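Local coordinates for protein glycerol dehydratase (Clostridium butyricum, PDB 1R9D) that is a B12-independent glycerol dehydratase of the glycyl radical enzyme family, a lyase that probably removes water from glycerol by radical chemistry, at residues I15-A18 with Q19-A23; F306-E309 with L310-C313. One frame throughout, in Å; residues are numbered along the deposited sequence.

Interaction 1 of 2, residues I15-A18 with Q19-A23; sequences ILKA and QILNA
Gln-19 lays its side chain back along the helix beside that of Leu-16, the two running alongside each other in the same direction, and its OE1 comes 3.6 Å from Leu-16 CD2. With CG anti to its carbonyl carbon (chi1 -57°) and the chain extended from there, CG passes 3.2 Å from Ile-15 O. A water donates to Gln-19 OE1 at 2.8 Å and to Leu-16 O at 3.1 Å, tying the amide to the backbone one turn earlier, while NE2 makes a weak hydrogen bond to Asp-68 O. Gln-19 N itself bonds to Ile-15 O. At Ile-20 the backbone grip slackens: its N has only weak bonds, to Leu-16 O and to Lys-17 O, and CG1 rests 3.7 Å from Leu-16 O. This is the closing part of helix 11-22, an amphipathic helix whose Leu-16 and Ile-20 pack on Ile-316 of helix 304-317. Leu-21 returns to a regular i to i+4 bond, its N-H pointing almost straight at Lys-17 O (170°). The fully extended Lys-17 chain brings CE to 3.9 Å from Leu-21 CD1, the two side chains crossing at a slant, an aliphatic contact short of the ammonium end. Asn-22 N donates to Ala-18 O at 2.9 Å, and the Asn-22 amide folds back over the same turn, ND2 lying 3.7 Å from Ala-18 CB.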
loop_
_atom_site.group_PDB
_atom_site.type_symbol
_atom_site.label_atom_id
_atom_site.label_comp_id
_atom_site.label_asym_id
_atom_site.label_seq_id
_atom_site.Cartn_x
_atom_site.Cartn_y
_atom_site.Cartn_z
ATOM N N ILE A 15 -34.828 -32.123 -16.072
ATOM C CA ILE A 15 -34.551 -31.229 -17.191
ATOM C C ILE A 15 -33.377 -30.298 -16.881
ATOM O O ILE A 15 -32.491 -30.104 -17.713
ATOM C CB ILE A 15 -35.791 -30.377 -17.541
ATOM C CG1 ILE A 15 -36.912 -31.288 -18.049
ATOM C CG2 ILE A 15 -35.430 -29.336 -18.600
ATOM C CD1 ILE A 15 -38.225 -30.578 -18.275
ATOM N N LEU A 16 -33.377 -29.725 -15.682
ATOM C CA LEU A 16 -32.309 -28.817 -15.278
ATOM C C LEU A 16 -30.985 -29.568 -15.155
ATOM O O LEU A 16 -29.938 -29.056 -15.548
ATOM C CB LEU A 16 -32.669 -28.140 -13.955
ATOM C CG LEU A 16 -33.897 -27.226 -14.013
ATOM C CD1 LEU A 16 -34.304 -26.815 -12.616
ATOM C CD2 LEU A 16 -33.587 -26.004 -14.867
ATOM N N LYS A 17 -31.034 -30.789 -14.624
ATOM C CA LYS A 17 -29.821 -31.593 -14.482
ATOM C C LYS A 17 -29.207 -31.888 -15.847
ATOM O O LYS A 17 -27.987 -31.863 -16.013
ATOM C CB LYS A 17 -30.125 -32.916 -13.771
ATOM C CG LYS A 17 -28.933 -33.870 -13.750
ATOM C CD LYS A 17 -29.277 -35.209 -13.110
ATOM C CE LYS A 17 -28.067 -36.137 -13.117
ATOM N NZ LYS A 17 -28.390 -37.506 -12.616
ATOM N N ALA A 18 -30.062 -32.177 -16.824
ATOM C CA ALA A 18 -29.603 -32.477 -18.173
ATOM C C ALA A 18 -28.874 -31.282 -18.784
ATOM O O ALA A 18 -27.956 -31.448 -19.587
ATOM C CB ALA A 18 -30.791 -32.877 -19.053
ATOM N N GLN A 19 -29.287 -30.077 -18.406
ATOM C CA GLN A 19 -28.654 -28.870 -18.926
ATOM C C GLN A 19 -27.197 -28.827 -18.486
ATOM O O GLN A 19 -26.319 -28.416 -19.243
ATOM C CB GLN A 19 -29.384 -27.622 -18.424
ATOM C CG GLN A 19 -30.867 -27.590 -18.764
ATOM C CD GLN A 19 -31.528 -26.280 -18.377
ATOM O OE1 GLN A 19 -31.084 -25.598 -17.450
ATOM N NE2 GLN A 19 -32.603 -25.928 -19.076
ATOM N N ILE A 20 -26.942 -29.259 -17.256
ATOM C CA ILE A 20 -25.581 -29.276 -16.731
ATOM C C ILE A 20 -24.709 -30.299 -17.469
ATOM O O ILE A 20 -23.652 -29.963 -17.997
ATOM C CB ILE A 20 -25.563 -29.638 -15.225
ATOM C CG1 ILE A 20 -26.404 -28.640 -14.418
ATOM C CG2 ILE A 20 -24.127 -29.676 -14.727
ATOM C CD1 ILE A 20 -25.847 -27.230 -14.377
ATOM N N LEU A 21 -25.163 -31.549 -17.506
ATOM C CA LEU A 21 -24.406 -32.618 -18.152
ATOM C C LEU A 21 -24.249 -32.510 -19.666
ATOM O O LEU A 21 -23.234 -32.929 -20.215
ATOM C CB LEU A 21 -25.017 -33.975 -17.794
ATOM C CG LEU A 21 -24.919 -34.326 -16.305
ATOM C CD1 LEU A 21 -25.590 -35.657 -16.044
ATOM C CD2 LEU A 21 -23.455 -34.361 -15.886
ATOM N N ASN A 22 -25.245 -31.954 -20.347
ATOM C CA ASN A 22 -25.152 -31.821 -21.799
ATOM C C ASN A 22 -24.373 -30.581 -22.218
ATOM O O ASN A 22 -24.079 -30.384 -23.398
ATOM C CB ASN A 22 -26.550 -31.799 -22.422
ATOM C CG ASN A 22 -27.251 -33.134 -22.307
ATOM O OD1 ASN A 22 -26.624 -34.184 -22.457
ATOM N ND2 ASN A 22 -28.555 -33.108 -22.049
ATOM N N ALA A 23 -24.030 -29.746 -21.245
ATOM C CA ALA A 23 -23.282 -28.535 -21.533
ATOM C C ALA A 23 -21.885 -28.883 -22.022
ATOM O O ALA A 23 -21.381 -29.984 -21.780
ATOM C CB ALA A 23 -23.192 -27.661 -20.280
HETATM O O HOH W 1 -29.602 -25.995 -15.135
#

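Interaction 2 of 2, residues F306-E309 with L310-C313; sequences FAQE and LIDC
Gln-308 NE2 is held by two acceptors, Asp-312 OD1 one turn on and Met-361 O of helix 357-369. The bond to Asp-312 OD1 spans 3.1 Å and is fairly straight, with an N-H...O angle of 159°; this i to i+4 side-chain bridge lies on one face of helix 304-317. A bend at chi2 (67°) turns the amide of Gln-308 along the helix toward Asp-312. OD1 lies almost in the plane of that amide, but NE2 approaches it from above the carboxylate, and the two planes are 39° apart. The other carboxylate oxygen, Asp-312 OD2, is hydrogen-bonded to His-368 ND1, so the bond from Gln-308 probably helps fix the rotation of the carboxylate that meets the histidine. Beneath the bridge, Asp-312 N donates to Gln-308 O at 2.9 Å, and the same i to i+4 pattern continues, at 3.0 to 3.1 Å, from Leu-310 N to Phe-306 O, Ile-311 N to Ala-307 O and Cys-313 N to Glu-309 O. Away from the bridge, Glu-309 directs its extended chain to Arg-12 and Thr-10, OE2 forming a salt bridge with the first and a hydrogen bond with the second. The apolar side of the turn is carried by Phe-306 and Leu-310. Leu-310 sits over one face of the Phe-306 ring in a CH-pi contact, CG 4.2 Å from the ring centroid and shifted toward the rim, with CD1 3.8 Å from Phe-306 CE2 and CD2 4.0 Å from Phe-306 CZ.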
loop_
_atom_site.group_PDB
_atom_site.type_symbol
_atom_site.label_atom_id
_atom_site.label_comp_id
_atom_site.label_asym_id
_atom_site.label_seq_id
_atom_site.Cartn_x
_atom_site.Cartn_y
_atom_site.Cartn_z
ATOM N N PHE A 306 -42.700 -28.675 -2.583
ATOM C CA PHE A 306 -42.167 -27.504 -3.270
ATOM C C PHE A 306 -40.884 -27.021 -2.598
ATOM O O PHE A 306 -39.957 -26.567 -3.272
ATOM C CB PHE A 306 -43.194 -26.367 -3.306
ATOM C CG PHE A 306 -42.780 -25.207 -4.175
ATOM C CD1 PHE A 306 -42.369 -25.423 -5.489
ATOM C CD2 PHE A 306 -42.785 -23.908 -3.683
ATOM C CE1 PHE A 306 -41.965 -24.362 -6.299
ATOM C CE2 PHE A 306 -42.384 -22.838 -4.484
ATOM C CZ PHE A 306 -41.972 -23.066 -5.795
ATOM N N ALA A 307 -40.834 -27.114 -1.273
ATOM C CA ALA A 307 -39.640 -26.706 -0.540
ATOM C C ALA A 307 -38.495 -27.596 -1.012
ATOM O O ALA A 307 -37.384 -27.125 -1.249
ATOM C CB ALA A 307 -39.853 -26.871 0.968
ATOM N N GLN A 308 -38.777 -28.887 -1.162
ATOM C CA GLN A 308 -37.763 -29.827 -1.617
ATOM C C GLN A 308 -37.347 -29.540 -3.057
ATOM O O GLN A 308 -36.173 -29.657 -3.397
ATOM C CB GLN A 308 -38.267 -31.269 -1.504
ATOM C CG GLN A 308 -37.228 -32.316 -1.899
ATOM C CD GLN A 308 -36.044 -32.371 -0.937
ATOM O OE1 GLN A 308 -36.213 -32.594 0.260
ATOM N NE2 GLN A 308 -34.841 -32.175 -1.467
ATOM N N GLU A 309 -38.296 -29.166 -3.909
ATOM C CA GLU A 309 -37.959 -28.868 -5.301
ATOM C C GLU A 309 -37.049 -27.638 -5.384
ATOM O O GLU A 309 -36.147 -27.580 -6.218
ATOM C CB GLU A 309 -39.235 -28.649 -6.138
ATOM C CG GLU A 309 -38.979 -28.374 -7.621
ATOM C CD GLU A 309 -40.258 -28.348 -8.457
ATOM O OE1 GLU A 309 -41.293 -27.868 -7.952
ATOM O OE2 GLU A 309 -40.227 -28.796 -9.625
ATOM N N LEU A 310 -37.277 -26.661 -4.510
ATOM C CA LEU A 310 -36.457 -25.451 -4.495
ATOM C C LEU A 310 -35.029 -25.780 -4.061
ATOM O O LEU A 310 -34.057 -25.241 -4.603
ATOM C CB LEU A 310 -37.063 -24.410 -3.551
ATOM C CG LEU A 310 -38.343 -23.733 -4.057
ATOM C CD1 LEU A 310 -38.908 -22.827 -2.983
ATOM C CD2 LEU A 310 -38.030 -22.943 -5.319
ATOM N N ILE A 311 -34.906 -26.662 -3.075
ATOM C CA ILE A 311 -33.587 -27.071 -2.607
ATOM C C ILE A 311 -32.894 -27.814 -3.753
ATOM O O ILE A 311 -31.707 -27.616 -4.004
ATOM C CB ILE A 311 -33.702 -27.962 -1.343
ATOM C CG1 ILE A 311 -34.218 -27.115 -0.175
ATOM C CG2 ILE A 311 -32.348 -28.574 -0.992
ATOM C CD1 ILE A 311 -34.357 -27.869 1.141
ATOM N N ASP A 312 -33.643 -28.651 -4.469
ATOM C CA ASP A 312 -33.071 -29.380 -5.595
ATOM C C ASP A 312 -32.549 -28.402 -6.644
ATOM O O ASP A 312 -31.503 -28.633 -7.252
ATOM C CB ASP A 312 -34.110 -30.309 -6.242
ATOM C CG ASP A 312 -34.542 -31.445 -5.326
ATOM O OD1 ASP A 312 -33.817 -31.747 -4.351
ATOM O OD2 ASP A 312 -35.609 -32.045 -5.593
ATOM N N CYS A 313 -33.277 -27.308 -6.864
ATOM C CA CYS A 313 -32.844 -26.313 -7.839
ATOM C C CYS A 313 -31.535 -25.664 -7.404
ATOM O O CYS A 313 -30.670 -25.394 -8.234
ATOM C CB CYS A 313 -33.916 -25.240 -8.032
ATOM S SG CYS A 313 -35.336 -25.813 -9.006
#

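Interactions 1 and 2 are short stretches of two different helices, 11-22 and 304-317, which pack against each other; their centres lie about 17 Å apart. They meet directly where Leu-16 CD1 rests 3.9 Å from Cys-313 SG, an apolar contact. Further along the same interface Ile-13 touches Asp-312 and Cys-313, and the salt bridge from Arg-12 to Glu-309 adds a charged link to this packing. Both lie on the same side of the chain's centre, about 24 and 25 Å from it when measured from the centres of the contacts, within the pyruvate formate lyase-like part of the protein.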